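Local coordinates for protein O-methyltransferase family 3 (Niastella koreensis, PDB 7CVU) that uses S-adenosyl-L-methionine and a magnesium ion to methylate either hydroxyl of catechol-like compounds, turning protocatechuic acid into vanillic and iso-vanillic acids in equal proportion, at residues Ala34-Ile39 against Glu89-His94; Leu62-Leu67 against Ile136-Asp141; Asn166-Gly171 against Lys210-Met215. All coordinates share one frame; numbering follows the deposited sequence.

Contact 1 of 3, residues Ala34-Ile39 against Glu89-His94; sequences AGMPAI and EYDPKH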
loop_
_atom_site.group_PDB
_atom_site.type_symbol
_atom_site.label_atom_id
_atom_site.label_comp_id
_atom_site.label_asym_id
_atom_site.label_seq_id
_atom_site.Cartn_x
_atom_site.Cartn_y
_atom_site.Cartn_z
ATOM N N ALA C 34 26.391 -0.872 -19.101
ATOM C CA ALA C 34 27.458 -1.789 -18.623
ATOM C C ALA C 34 27.375 -3.141 -19.356
ATOM O O ALA C 34 28.066 -4.089 -18.933
ATOM C CB ALA C 34 27.359 -1.956 -17.126
ATOM N N GLY C 35 26.551 -3.240 -20.403
ATOM C CA GLY C 35 26.461 -4.418 -21.290
ATOM C C GLY C 35 25.602 -5.532 -20.721
ATOM O O GLY C 35 25.670 -6.651 -21.268
ATOM N N MET C 36 24.814 -5.254 -19.673
ATOM C CA MET C 36 24.048 -6.293 -18.936
ATOM C C MET C 36 22.587 -6.231 -19.376
ATOM O O MET C 36 22.175 -5.230 -19.970
ATOM C CB MET C 36 24.132 -6.080 -17.419
ATOM C CG MET C 36 25.486 -5.579 -16.930
ATOM S SD MET C 36 25.662 -5.744 -15.129
ATOM C CE MET C 36 25.811 -7.527 -15.032
ATOM N N PRO C 37 21.772 -7.276 -19.075
ATOM C CA PRO C 37 20.353 -7.309 -19.452
ATOM C C PRO C 37 19.484 -6.206 -18.819
ATOM O O PRO C 37 19.708 -5.804 -17.676
ATOM C CB PRO C 37 19.814 -8.665 -18.962
ATOM C CG PRO C 37 21.058 -9.494 -18.639
ATOM C CD PRO C 37 22.177 -8.505 -18.370
ATOM N N ALA C 38 18.505 -5.749 -19.593
ATOM C CA ALA C 38 17.472 -4.775 -19.190
ATOM C C ALA C 38 16.639 -5.374 -18.055
ATOM O O ALA C 38 16.549 -6.615 -17.916
ATOM C CB ALA C 38 16.624 -4.403 -20.378
ATOM N N ILE C 39 16.120 -4.502 -17.208
ATOM C CA ILE C 39 15.118 -4.840 -16.166
ATOM C C ILE C 39 14.090 -3.712 -16.259
ATOM O O ILE C 39 14.508 -2.536 -16.227
ATOM C CB ILE C 39 15.785 -4.933 -14.777
ATOM C CG1 ILE C 39 16.837 -6.048 -14.715
ATOM C CG2 ILE C 39 14.746 -5.055 -13.666
ATOM C CD1 ILE C 39 16.267 -7.451 -14.721
ATOM N N GLU C 89 22.886 -8.657 -2.988
ATOM C CA GLU C 89 22.985 -8.831 -4.469
ATOM C C GLU C 89 23.825 -10.079 -4.773
ATOM O O GLU C 89 24.939 -10.180 -4.218
ATOM C CB GLU C 89 23.619 -7.600 -5.101
ATOM C CG GLU C 89 23.875 -7.735 -6.596
ATOM C CD GLU C 89 22.722 -8.273 -7.428
ATOM O OE1 GLU C 89 21.554 -7.875 -7.181
ATOM O OE2 GLU C 89 22.946 -9.137 -8.309
ATOM N N TYR C 90 23.352 -10.948 -5.674
ATOM C CA TYR C 90 23.995 -12.242 -6.008
ATOM C C TYR C 90 25.266 -12.009 -6.834
ATOM O O TYR C 90 26.248 -12.712 -6.605
ATOM C CB TYR C 90 22.994 -13.143 -6.727
ATOM C CG TYR C 90 23.589 -14.453 -7.147
ATOM C CD1 TYR C 90 24.020 -15.363 -6.202
ATOM C CD2 TYR C 90 23.788 -14.763 -8.488
ATOM C CE1 TYR C 90 24.638 -16.559 -6.565
ATOM C CE2 TYR C 90 24.367 -15.970 -8.868
ATOM C CZ TYR C 90 24.780 -16.875 -7.903
ATOM O OH TYR C 90 25.383 -18.063 -8.221
ATOM N N ASP C 91 25.258 -11.023 -7.720
ATOM C CA ASP C 91 26.228 -10.945 -8.841
ATOM C C ASP C 91 27.110 -9.731 -8.610
ATOM O O ASP C 91 26.633 -8.608 -8.565
ATOM C CB ASP C 91 25.517 -10.925 -10.200
ATOM C CG ASP C 91 26.455 -10.643 -11.367
ATOM O OD1 ASP C 91 27.546 -11.150 -11.336
ATOM O OD2 ASP C 91 26.093 -9.854 -12.252
ATOM N N PRO C 92 28.438 -9.912 -8.463
ATOM C CA PRO C 92 29.349 -8.794 -8.230
ATOM C C PRO C 92 29.318 -7.707 -9.310
ATOM O O PRO C 92 29.568 -6.564 -8.943
ATOM C CB PRO C 92 30.771 -9.373 -8.280
ATOM C CG PRO C 92 30.588 -10.883 -8.203
ATOM C CD PRO C 92 29.143 -11.214 -8.488
ATOM N N LYS C 93 29.056 -8.060 -10.565
ATOM C CA LYS C 93 29.029 -7.008 -11.618
ATOM C C LYS C 93 27.803 -6.113 -11.345
ATOM O O LYS C 93 27.917 -4.898 -11.496
ATOM C CB LYS C 93 29.033 -7.522 -13.063
ATOM C CG LYS C 93 29.297 -6.389 -14.051
ATOM C CD LYS C 93 29.692 -6.745 -15.495
ATOM C CE LYS C 93 29.730 -5.464 -16.322
ATOM N NZ LYS C 93 29.903 -5.697 -17.776
ATOM N N HIS C 94 26.693 -6.693 -10.939
ATOM C CA HIS C 94 25.449 -5.937 -10.622
ATOM C C HIS C 94 25.691 -5.110 -9.375
ATOM O O HIS C 94 25.308 -3.903 -9.359
ATOM C CB HIS C 94 24.241 -6.866 -10.461
ATOM C CG HIS C 94 23.538 -7.200 -11.728
ATOM N ND1 HIS C 94 23.923 -8.256 -12.522
ATOM C CD2 HIS C 94 22.453 -6.645 -12.323
ATOM C CE1 HIS C 94 23.105 -8.353 -13.554
ATOM N NE2 HIS C 94 22.207 -7.358 -13.466
#
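Met36 and His94, with CA atoms 8.4 Å apart, bring the turn after helix 22-33 up to the first residues of helix 92-104, too far apart for the backbones themselves to bond. Side chains span the distance. Met36 sends its sulfur over the imidazole: SD lies 4.0 Å from the centroid of the His94 ring and 10° off the ring normal, a face-on Met-aromatic contact. The aliphatic part of Lys93 packs against the same thioether, its CG 3.8 Å from Met36 SD. Its chain is extended throughout, with CG anti to the backbone N (chi1 -168°), and this stretches the ammonium to Ala34, where NZ donates to O at 2.7 Å. That carbonyl belongs to the Schellman turn closing helix 22-33, in which Gly35 takes the positive phi. Asp91, the N-cap of helix 92-104, holds the edge of the imidazole at ND1. Its OD2 accepts a hydrogen bond from His94 ND1 at 2.7 Å through the anti lone pair, in the ring plane, and also a weak one from His94 N. With an in-plane bond at ND1 and a sulfur over one face, the ring of His94, which binds S-adenosyl-L-methionine, is probably restrained in both tilt and rotation.

Contact 2 of 3, residues Leu62-Leu67 against Ile136-Asp141; sequences LELGTL and IFIDAD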
loop_
_atom_site.group_PDB
_atom_site.type_symbol
_atom_site.label_atom_id
_atom_site.label_comp_id
_atom_site.label_asym_id
_atom_site.label_seq_id
_atom_site.Cartn_x
_atom_site.Cartn_y
_atom_site.Cartn_z
ATOM N N LEU C 62 16.086 -3.492 5.076
ATOM C CA LEU C 62 16.776 -4.601 4.421
ATOM C C LEU C 62 16.126 -4.854 3.063
ATOM O O LEU C 62 14.913 -4.867 2.984
ATOM C CB LEU C 62 16.650 -5.847 5.283
ATOM C CG LEU C 62 17.238 -7.118 4.690
ATOM C CD1 LEU C 62 18.742 -7.005 4.469
ATOM C CD2 LEU C 62 16.919 -8.289 5.624
ATOM N N GLU C 63 16.939 -5.016 2.034
ATOM C CA GLU C 63 16.454 -5.292 0.666
ATOM C C GLU C 63 17.123 -6.563 0.173
ATOM O O GLU C 63 18.394 -6.672 0.301
ATOM C CB GLU C 63 16.780 -4.142 -0.286
ATOM C CG GLU C 63 16.339 -4.420 -1.711
ATOM C CD GLU C 63 16.759 -3.320 -2.700
ATOM O OE1 GLU C 63 16.005 -3.077 -3.670
ATOM O OE2 GLU C 63 17.785 -2.695 -2.463
ATOM N N LEU C 64 16.337 -7.511 -0.348
ATOM C CA LEU C 64 16.882 -8.703 -1.043
ATOM C C LEU C 64 16.701 -8.492 -2.545
ATOM O O LEU C 64 15.549 -8.416 -3.033
ATOM C CB LEU C 64 16.207 -10.030 -0.621
ATOM C CG LEU C 64 16.004 -10.367 0.854
ATOM C CD1 LEU C 64 15.919 -11.893 1.055
ATOM C CD2 LEU C 64 17.008 -9.775 1.809
ATOM N N GLY C 65 17.806 -8.366 -3.274
ATOM C CA GLY C 65 17.772 -8.218 -4.741
ATOM C C GLY C 65 18.071 -6.814 -5.171
ATOM O O GLY C 65 17.175 -6.136 -5.699
ATOM N N THR C 66 19.301 -6.411 -5.024
ATOM C CA THR C 66 19.712 -5.009 -5.326
ATOM C C THR C 66 19.468 -4.682 -6.805
ATOM O O THR C 66 19.034 -3.542 -7.080
ATOM C CB THR C 66 21.174 -4.766 -4.947
ATOM O OG1 THR C 66 21.426 -5.283 -3.648
ATOM C CG2 THR C 66 21.555 -3.305 -4.977
ATOM N N LEU C 67 19.850 -5.598 -7.706
ATOM C CA LEU C 67 19.915 -5.368 -9.175
ATOM C C LEU C 67 20.782 -4.125 -9.411
ATOM O O LEU C 67 21.944 -4.189 -9.050
ATOM C CB LEU C 67 18.521 -5.294 -9.790
ATOM C CG LEU C 67 17.671 -6.572 -9.813
ATOM C CD1 LEU C 67 17.428 -7.114 -8.428
ATOM C CD2 LEU C 67 16.312 -6.332 -10.480
ATOM N N ILE C 136 11.383 -4.381 5.306
ATOM C CA ILE C 136 12.155 -5.423 4.576
ATOM C C ILE C 136 11.476 -5.567 3.235
ATOM O O ILE C 136 10.257 -5.660 3.217
ATOM C CB ILE C 136 12.215 -6.772 5.319
ATOM C CG1 ILE C 136 12.833 -6.604 6.722
ATOM C CG2 ILE C 136 12.956 -7.754 4.457
ATOM C CD1 ILE C 136 12.865 -7.812 7.541
ATOM N N PHE C 137 12.230 -5.418 2.156
ATOM C CA PHE C 137 11.721 -5.541 0.776
ATOM C C PHE C 137 12.394 -6.730 0.090
ATOM O O PHE C 137 13.605 -6.721 -0.041
ATOM C CB PHE C 137 12.021 -4.309 -0.071
ATOM C CG PHE C 137 11.418 -4.385 -1.457
ATOM C CD1 PHE C 137 10.056 -4.437 -1.621
ATOM C CD2 PHE C 137 12.210 -4.387 -2.589
ATOM C CE1 PHE C 137 9.503 -4.603 -2.881
ATOM C CE2 PHE C 137 11.641 -4.436 -3.856
ATOM C CZ PHE C 137 10.287 -4.542 -4.001
ATOM N N ILE C 138 11.615 -7.738 -0.265
ATOM C CA ILE C 138 12.119 -8.956 -0.948
ATOM C C ILE C 138 11.691 -8.925 -2.417
ATOM O O ILE C 138 10.501 -8.906 -2.697
ATOM C CB ILE C 138 11.609 -10.210 -0.235
ATOM C CG1 ILE C 138 12.017 -10.255 1.244
ATOM C CG2 ILE C 138 12.065 -11.438 -1.001
ATOM C CD1 ILE C 138 11.215 -11.188 2.067
ATOM N N ASP C 139 12.657 -8.832 -3.330
ATOM C CA ASP C 139 12.444 -9.029 -4.777
ATOM C C ASP C 139 13.628 -9.799 -5.351
ATOM O O ASP C 139 14.339 -9.249 -6.213
ATOM C CB ASP C 139 12.373 -7.713 -5.535
ATOM C CG ASP C 139 11.772 -7.899 -6.915
ATOM O OD1 ASP C 139 11.142 -8.940 -7.146
ATOM O OD2 ASP C 139 11.958 -7.000 -7.743
ATOM N N ALA C 140 13.889 -10.989 -4.852
ATOM C CA ALA C 140 15.034 -11.804 -5.340
ATOM C C ALA C 140 14.426 -13.037 -6.022
ATOM O O ALA C 140 13.217 -12.986 -6.440
ATOM C CB ALA C 140 15.939 -12.144 -4.196
ATOM N N ASP C 141 15.173 -14.142 -6.103
ATOM C CA ASP C 141 14.659 -15.386 -6.739
ATOM C C ASP C 141 13.535 -15.936 -5.860
ATOM O O ASP C 141 13.620 -15.787 -4.634
ATOM C CB ASP C 141 15.773 -16.404 -6.991
ATOM C CG ASP C 141 16.566 -16.809 -5.755
ATOM O OD1 ASP C 141 16.879 -15.905 -4.905
ATOM O OD2 ASP C 141 16.889 -18.024 -5.649
#
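Leu62, Glu63 and Leu64 pair in parallel with Ile136, Phe137 and Ile138, and this is the dense half of the contact. Phe137 N donates to Leu62 O and Leu64 N to Phe137 O, each at 2.9 Å, so Phe137 bonds through both its amide and its carbonyl. On one face of the sheet Leu62 CB meets Ile136 CG1 at 4.1 Å and Leu64 CG meets Ile138 CG1 at 4.0 Å, each pair extending from the sheet as parallel neighbours; helix 145-154 packs on Ile136, Ile138 and Leu64, while Leu62 leans on Ile86 of the neighbouring strand. Glu63 and Phe137 occupy the other face, under helix 70-76. With CG anti to the backbone N (chi1 178°) and the chain extended beyond it, Glu63 runs alongside the ring and brings OE1 to its edge, 4.2 Å from Phe137 CD2, while OE2 is hydrogen-bonded to the hydroxyls of Thr72 and Thr87. These two strands are the central neighbours of the class I methyltransferase fold, a Rossmann-like sheet. One chain continues into helix 70-76 and the other into helix 145-154, on opposite faces, so their C-terminal ends part and form the topological switch point where the cofactor binds. The parting begins just past the last bond, Asp139 N to Leu64 O at 2.9 Å. From there the contact thins out: Ala140 CB still touches Leu64 CB at 4.2 Å, but Gly65, with no side chain and phi at 106°, approaches through its CA, 3.9 Å from Asp139 O. Leu67 approaches more loosely still, CD1 standing 4.4 Å from the same Asp139 O. Gly65, Leu67 and Asp139, all partly exposed, bind S-adenosyl-L-methionine, and the Asp139 carboxylate, beside Asp165, is also a magnesium ligand.

Contact 3 of 3, residues Asn166-Gly171 against Lys210-Met215; sequences NVIRDG and KEYDGM
Asn166 and Val167 both turn their amides to Gly214 O, continuing the pairing of antiparallel strands 161-165 and 213-220 of the Rossmann-like sheet into the metal-binding loop. The bond from Asn166 N is weak and bent; that from Val167 N to Gly214 O is 3.0 Å and nearly straight at 167°. Asn166 is a magnesium ligand. Its side-chain amide stands at a right angle to the carboxylate of Asp213, whose OD1 lies 3.2 Å from Asn166 CA, and crosses the end of Lys210, whose ammonium is salt-bridged to Asp165, a further magnesium ligand. Val167 adds CG2 against the same Gly214 carbonyl. Next, Ile168 uses the absence of a side chain on Gly214. Its CG1 sits between the backbone N and the carbonyl carbon (chi1 65°), a position that lays CG1 3.5 Å from Gly214 N and carries CD1 over the Tyr212 ring, a CH-pi contact 4.0 Å from the centroid. Val9 of the second subunit packs on both side chains, and Phe6 of that subunit meets the tyrosine ring, so this corner belongs to the dimer interface. Arg169 curls back along its own loop, NH2 donating to Asn166 O at 3.2 Å in the plane of the guanidinium. Asp170 runs antiparallel to the Tyr212 side chain and brings OD1 near CD2, the carboxylate and ring planes 28° apart. A water joins their backbones, accepting from Asp170 N at 2.8 Å and donating to Tyr212 O. Finally, Gly171 N bonds to Ile168 O at 2.9 Å, and that nitrogen lies 4.1 Å from Tyr212 CE2.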
loop_
_atom_site.group_PDB
_atom_site.type_symbol
_atom_site.label_atom_id
_atom_site.label_comp_id
_atom_site.label_asym_id
_atom_site.label_seq_id
_atom_site.Cartn_x
_atom_site.Cartn_y
_atom_site.Cartn_z
ATOM N N ASN C 166 6.119 -9.530 -6.539
ATOM C CA ASN C 166 5.932 -10.390 -7.721
ATOM C C ASN C 166 5.556 -11.816 -7.287
ATOM O O ASN C 166 6.259 -12.766 -7.706
ATOM C CB ASN C 166 7.189 -10.387 -8.570
ATOM C CG ASN C 166 6.909 -10.669 -10.024
ATOM O OD1 ASN C 166 5.781 -11.032 -10.394
ATOM N ND2 ASN C 166 7.974 -10.546 -10.817
ATOM N N VAL C 167 4.520 -11.930 -6.465
ATOM C CA VAL C 167 4.101 -13.214 -5.840
ATOM C C VAL C 167 2.894 -13.833 -6.555
ATOM O O VAL C 167 2.428 -14.888 -6.070
ATOM C CB VAL C 167 3.866 -13.084 -4.325
ATOM C CG1 VAL C 167 5.181 -12.680 -3.664
ATOM C CG2 VAL C 167 2.727 -12.157 -3.948
ATOM N N ILE C 168 2.370 -13.236 -7.630
ATOM C CA ILE C 168 1.192 -13.845 -8.334
ATOM C C ILE C 168 1.602 -14.325 -9.738
ATOM O O ILE C 168 0.806 -15.093 -10.330
ATOM C CB ILE C 168 -0.044 -12.931 -8.367
ATOM C CG1 ILE C 168 0.227 -11.682 -9.196
ATOM C CG2 ILE C 168 -0.563 -12.610 -6.956
ATOM C CD1 ILE C 168 -1.035 -10.817 -9.453
ATOM N N ARG C 169 2.761 -13.937 -10.270
ATOM C CA ARG C 169 3.318 -14.524 -11.532
ATOM C C ARG C 169 2.255 -14.464 -12.638
ATOM O O ARG C 169 2.035 -15.490 -13.303
ATOM C CB ARG C 169 3.837 -15.955 -11.305
ATOM C CG ARG C 169 4.563 -16.188 -9.980
ATOM C CD ARG C 169 5.688 -15.179 -9.798
ATOM N NE ARG C 169 6.713 -15.454 -10.786
ATOM C CZ ARG C 169 7.832 -14.766 -10.923
ATOM N NH1 ARG C 169 8.711 -15.119 -11.843
ATOM N NH2 ARG C 169 8.074 -13.734 -10.131
ATOM N N ASP C 170 1.631 -13.296 -12.876
ATOM C CA ASP C 170 0.664 -13.073 -13.999
ATOM C C ASP C 170 -0.533 -14.021 -13.882
ATOM O O ASP C 170 -1.258 -14.264 -14.866
ATOM C CB ASP C 170 1.348 -13.269 -15.342
ATOM C CG ASP C 170 2.131 -12.077 -15.805
ATOM O OD1 ASP C 170 1.649 -10.962 -15.574
ATOM O OD2 ASP C 170 3.238 -12.296 -16.319
ATOM N N GLY C 171 -0.785 -14.513 -12.678
ATOM C CA GLY C 171 -1.885 -15.446 -12.430
ATOM C C GLY C 171 -1.481 -16.902 -12.456
ATOM O O GLY C 171 -2.343 -17.725 -12.199
ATOM N N LYS C 210 4.836 -2.628 -13.128
ATOM C CA LYS C 210 5.385 -3.890 -13.702
ATOM C C LYS C 210 4.270 -4.598 -14.498
ATOM O O LYS C 210 4.243 -5.827 -14.496
ATOM C CB LYS C 210 6.028 -4.748 -12.602
ATOM C CG LYS C 210 7.192 -4.062 -11.877
ATOM C CD LYS C 210 8.361 -4.976 -11.505
ATOM C CE LYS C 210 7.979 -6.063 -10.517
ATOM N NZ LYS C 210 9.166 -6.755 -9.949
ATOM N N GLU C 211 3.403 -3.795 -15.141
ATOM C CA GLU C 211 2.204 -4.131 -15.958
ATOM C C GLU C 211 1.122 -4.779 -15.088
ATOM O O GLU C 211 0.061 -4.259 -15.066
ATOM C CB GLU C 211 2.516 -5.037 -17.150
ATOM C CG GLU C 211 3.083 -4.285 -18.349
ATOM C CD GLU C 211 4.475 -3.778 -18.068
ATOM O OE1 GLU C 211 4.724 -2.569 -18.289
ATOM O OE2 GLU C 211 5.289 -4.598 -17.568
ATOM N N TYR C 212 1.445 -5.879 -14.420
ATOM C CA TYR C 212 0.512 -6.687 -13.564
ATOM C C TYR C 212 1.353 -7.325 -12.464
ATOM O O TYR C 212 2.328 -8.056 -12.770
ATOM C CB TYR C 212 -0.204 -7.758 -14.395
ATOM C CG TYR C 212 -1.179 -8.627 -13.645
ATOM C CD1 TYR C 212 -1.976 -8.130 -12.626
ATOM C CD2 TYR C 212 -1.379 -9.938 -14.034
ATOM C CE1 TYR C 212 -2.863 -8.939 -11.946
ATOM C CE2 TYR C 212 -2.289 -10.742 -13.394
ATOM C CZ TYR C 212 -3.032 -10.243 -12.342
ATOM O OH TYR C 212 -3.963 -11.004 -11.714
ATOM N N ASP C 213 1.113 -6.929 -11.220
ATOM C CA ASP C 213 2.006 -7.322 -10.102
ATOM C C ASP C 213 1.157 -7.730 -8.913
ATOM O O ASP C 213 0.089 -7.117 -8.688
ATOM C CB ASP C 213 2.964 -6.197 -9.725
ATOM C CG ASP C 213 4.080 -6.606 -8.775
ATOM O OD1 ASP C 213 4.354 -7.793 -8.653
ATOM O OD2 ASP C 213 4.748 -5.700 -8.244
ATOM N N GLY C 214 1.647 -8.710 -8.154
ATOM C CA GLY C 214 1.133 -8.980 -6.804
ATOM C C GLY C 214 2.184 -8.655 -5.770
ATOM O O GLY C 214 3.317 -9.195 -5.867
ATOM N N MET C 215 1.875 -7.754 -4.862
ATOM C CA MET C 215 2.847 -7.337 -3.810
ATOM C C MET C 215 2.315 -7.810 -2.465
ATOM O O MET C 215 1.227 -7.370 -2.066
ATOM C CB MET C 215 3.036 -5.817 -3.806
ATOM C CG MET C 215 3.642 -5.318 -5.077
ATOM S SD MET C 215 4.099 -3.556 -5.017
ATOM C CE MET C 215 5.485 -3.719 -3.894
HETATM O O HOH W 1 3.532 -11.165 -9.491
HETATM O O HOH W 2 2.495 -10.769 -12.156
HETATM O O HOH W 3 3.409 -8.815 -15.288
#

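How the contacts relate
Contact 2 is the buried core, about 4 Å from the chain centre, and relies on regular backbone pairing between largely apolar strands, with one buried glutamate. Contact 1, about 16 Å out, is a surface contact between a helix end and a helix start, made by long side chains. Contact 3 is partly buried: it shares the sheet with contact 2 but adds waters and the second subunit. Contacts 1 and 2 meet on the cofactor side, where Glu89 OE1 lies 2.9 Å from Leu67 N, probably a hydrogen bond. Contacts 2 and 3 meet across the metal site through Asp139 and Lys210, a long, weak ion pair. Contacts 1 and 3 do not touch.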